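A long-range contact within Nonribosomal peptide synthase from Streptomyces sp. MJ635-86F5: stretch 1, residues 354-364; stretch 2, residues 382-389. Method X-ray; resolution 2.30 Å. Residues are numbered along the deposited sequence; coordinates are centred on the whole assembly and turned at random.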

# COMPACT_ATOMS: atom_id res chain seq x y z
N THR A 354 12.46 11.07 -15.03
CA THR A 354 11.14 10.86 -15.61
C THR A 354 10.23 10.03 -14.70
O THR A 354 10.71 9.18 -13.90
CB THR A 354 11.22 10.20 -17.01
OG1 THR A 354 9.93 10.22 -17.61
CG2 THR A 354 11.76 8.75 -16.96
N ILE A 355 8.92 10.22 -14.84
CA ILE A 355 7.96 9.31 -14.21
C ILE A 355 7.37 8.35 -15.24
O ILE A 355 6.49 7.55 -14.93
CB ILE A 355 6.85 10.08 -13.43
CG1 ILE A 355 6.08 11.03 -14.33
CG2 ILE A 355 7.47 10.87 -12.28
CD1 ILE A 355 4.88 11.69 -13.68
N GLY A 356 7.84 8.43 -16.47
CA GLY A 356 7.64 7.37 -17.43
C GLY A 356 6.23 7.27 -17.93
O GLY A 356 5.59 8.28 -18.17
N TYR A 357 5.78 6.03 -18.15
CA TYR A 357 4.41 5.73 -18.56
C TYR A 357 3.68 5.08 -17.42
O TYR A 357 4.31 4.43 -16.60
CB TYR A 357 4.38 4.72 -19.71
CG TYR A 357 5.20 5.10 -20.95
CD1 TYR A 357 4.73 6.06 -21.84
CD2 TYR A 357 6.40 4.45 -21.23
CE1 TYR A 357 5.45 6.40 -22.96
CE2 TYR A 357 7.12 4.76 -22.37
CZ TYR A 357 6.65 5.75 -23.22
OH TYR A 357 7.36 6.09 -24.35
N ALA A 358 2.37 5.26 -17.34
CA ALA A 358 1.59 4.56 -16.33
C ALA A 358 1.92 3.08 -16.32
O ALA A 358 2.38 2.56 -17.30
CB ALA A 358 0.12 4.75 -16.58
N HIS A 359 1.70 2.40 -15.21
CA HIS A 359 2.03 0.95 -15.09
C HIS A 359 1.11 0.16 -15.97
O HIS A 359 0.09 0.68 -16.44
CB HIS A 359 1.90 0.42 -13.65
CG HIS A 359 0.52 0.53 -13.08
ND1 HIS A 359 -0.49 -0.35 -13.42
CD2 HIS A 359 -0.01 1.39 -12.19
CE1 HIS A 359 -1.59 -0.03 -12.75
NE2 HIS A 359 -1.32 1.01 -11.99
N HIS A 360 1.46 -1.10 -16.17
CA HIS A 360 0.82 -1.92 -17.14
C HIS A 360 -0.70 -1.94 -16.79
O HIS A 360 -1.09 -2.13 -15.62
CB HIS A 360 1.47 -3.28 -17.10
CG HIS A 360 0.93 -4.21 -18.12
ND1 HIS A 360 -0.20 -4.97 -17.89
CD2 HIS A 360 1.33 -4.47 -19.38
CE1 HIS A 360 -0.47 -5.67 -18.98
NE2 HIS A 360 0.45 -5.38 -19.89
N GLY A 361 -1.54 -1.73 -17.80
CA GLY A 361 -2.98 -1.70 -17.57
C GLY A 361 -3.59 -0.33 -17.28
O GLY A 361 -4.79 -0.22 -17.06
N ALA A 362 -2.75 0.70 -17.23
CA ALA A 362 -3.20 2.07 -16.97
C ALA A 362 -2.64 2.98 -18.02
O ALA A 362 -1.79 2.56 -18.80
CB ALA A 362 -2.74 2.52 -15.61
N GLU A 363 -3.07 4.24 -18.01
CA GLU A 363 -2.55 5.25 -18.93
C GLU A 363 -2.70 6.64 -18.31
O GLU A 363 -3.73 7.00 -17.71
CB GLU A 363 -3.31 5.20 -20.25
CG GLU A 363 -2.67 5.93 -21.43
CD GLU A 363 -3.70 6.12 -22.55
OE1 GLU A 363 -4.57 7.03 -22.41
OE2 GLU A 363 -3.67 5.36 -23.55
N MET A 364 -1.66 7.46 -18.47
CA MET A 364 -1.76 8.83 -18.00
C MET A 364 -1.25 9.75 -19.06
O MET A 364 -0.37 9.39 -19.84
CB MET A 364 -1.00 9.02 -16.70
CG MET A 364 0.45 8.63 -16.75
SD MET A 364 1.26 8.84 -15.13
CE MET A 364 2.92 8.55 -15.67
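Stretch 2 (382-389) EIYLRSPA

An antiparallel pairing of strands makes its backbone hydrogen bonds in twos, at every second pair of residues, and the contact between residues 382-389 and the end of stretch 1 illustrates the rule with one such pair. Stretch 2 enters as extended strand, continued from earlier in the chain, and gives way to loop at Ser 387. It runs antiparallel to Glu 363 and Met 364, so that Glu 363 lies beside Arg 386 (CA to CA 5.2 Å) and Met 364 beside Leu 385 (CA to CA 4.5 Å).

Glu 363 and Arg 386 form the hydrogen-bonded pair. Glu 363 N donates to Arg 386 O at 2.9 Å, and Arg 386 N returns the bond to Glu 363 O at 2.8 Å, both nearly straight. Glu 363 O and Arg 386 O lie 3.2 Å apart, but both are acceptors and no bond joins them. The side chains of this pair share a face, where a long salt bridge joins Glu 363 OE1 to Arg 386 NE at 3.8 Å; Arg 386 NH1 and NH2 are hydrogen-bonded elsewhere in the structure. At the next, non-hydrogen-bonded pair, the CA of Met 364 makes a CA-H...O contact with Tyr 384 O at 3.4 Å.

The other face is apolar: Met 364 CB lies 3.8 Å from Ile 383 CG2 and 4.1 Å from Leu 385 CD1. Ile 383 also reaches Ile 355, CD1 to CD1 at 3.9 Å.

Before the strand, a type II turn from His 359 to Ala 362 is closed by Ala 362 N donating to His 359 O (2.9 Å). His 359 ND1 donates to His 360 O at 2.9 Å, whereas NE2, buried by the contact, finds no partner: Ser 387 OG is 4.4 Å from it, too far for a hydrogen bond, and accepts from Ala 389 N at 2.9 Å.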

# COMPACT_ATOMS: atom_id res chain seq x y z
N GLU A 382 -1.97 19.25 -16.50
CA GLU A 382 -2.33 18.43 -15.35
C GLU A 382 -2.44 16.96 -15.75
O GLU A 382 -3.00 16.65 -16.81
CB GLU A 382 -3.68 18.84 -14.79
CG GLU A 382 -4.07 18.03 -13.57
CD GLU A 382 -5.38 18.50 -12.94
OE1 GLU A 382 -6.11 19.26 -13.60
OE2 GLU A 382 -5.67 18.02 -11.82
N ILE A 383 -1.86 16.07 -14.93
CA ILE A 383 -1.94 14.62 -15.23
C ILE A 383 -3.33 14.11 -14.90
O ILE A 383 -3.80 14.34 -13.80
CB ILE A 383 -0.92 13.75 -14.44
CG1 ILE A 383 0.51 14.17 -14.76
CG2 ILE A 383 -1.08 12.28 -14.79
CD1 ILE A 383 1.52 13.65 -13.73
N TYR A 384 -3.99 13.52 -15.90
CA TYR A 384 -5.21 12.72 -15.76
C TYR A 384 -4.84 11.23 -15.87
O TYR A 384 -4.20 10.82 -16.82
CB TYR A 384 -6.24 13.02 -16.83
CG TYR A 384 -6.95 14.37 -16.72
CD1 TYR A 384 -6.30 15.51 -16.23
CD2 TYR A 384 -8.24 14.51 -17.20
CE1 TYR A 384 -6.96 16.75 -16.19
CE2 TYR A 384 -8.92 15.73 -17.16
CZ TYR A 384 -8.27 16.84 -16.68
OH TYR A 384 -8.92 18.04 -16.62
N LEU A 385 -5.26 10.44 -14.86
CA LEU A 385 -4.95 9.00 -14.80
C LEU A 385 -6.18 8.16 -15.14
O LEU A 385 -7.23 8.26 -14.52
CB LEU A 385 -4.41 8.66 -13.44
CG LEU A 385 -4.09 7.21 -13.13
CD1 LEU A 385 -2.90 6.65 -13.88
CD2 LEU A 385 -3.82 7.14 -11.64
N ARG A 386 -6.03 7.34 -16.17
CA ARG A 386 -7.00 6.40 -16.60
C ARG A 386 -6.51 5.03 -16.08
O ARG A 386 -5.47 4.55 -16.50
CB ARG A 386 -7.06 6.41 -18.12
CG ARG A 386 -8.08 5.48 -18.74
CD ARG A 386 -7.95 5.45 -20.24
NE ARG A 386 -8.01 6.79 -20.83
CZ ARG A 386 -9.15 7.40 -21.18
NH1 ARG A 386 -10.33 6.81 -21.02
NH2 ARG A 386 -9.10 8.58 -21.72
N SER A 387 -7.26 4.40 -15.20
CA SER A 387 -6.81 3.17 -14.59
C SER A 387 -7.91 2.41 -13.88
O SER A 387 -8.70 3.01 -13.15
CB SER A 387 -5.73 3.53 -13.56
OG SER A 387 -5.37 2.41 -12.74
N PRO A 388 -7.83 1.07 -13.92
CA PRO A 388 -8.70 0.27 -13.10
C PRO A 388 -8.43 0.32 -11.59
O PRO A 388 -9.24 -0.14 -10.79
CB PRO A 388 -8.45 -1.15 -13.64
CG PRO A 388 -7.04 -1.15 -14.13
CD PRO A 388 -6.85 0.24 -14.66
N ALA A 389 -7.29 0.88 -11.20
CA ALA A 389 -6.91 0.97 -9.80
C ALA A 389 -7.38 2.21 -9.05
O ALA A 389 -7.04 2.40 -7.88
CB ALA A 389 -5.41 0.85 -9.71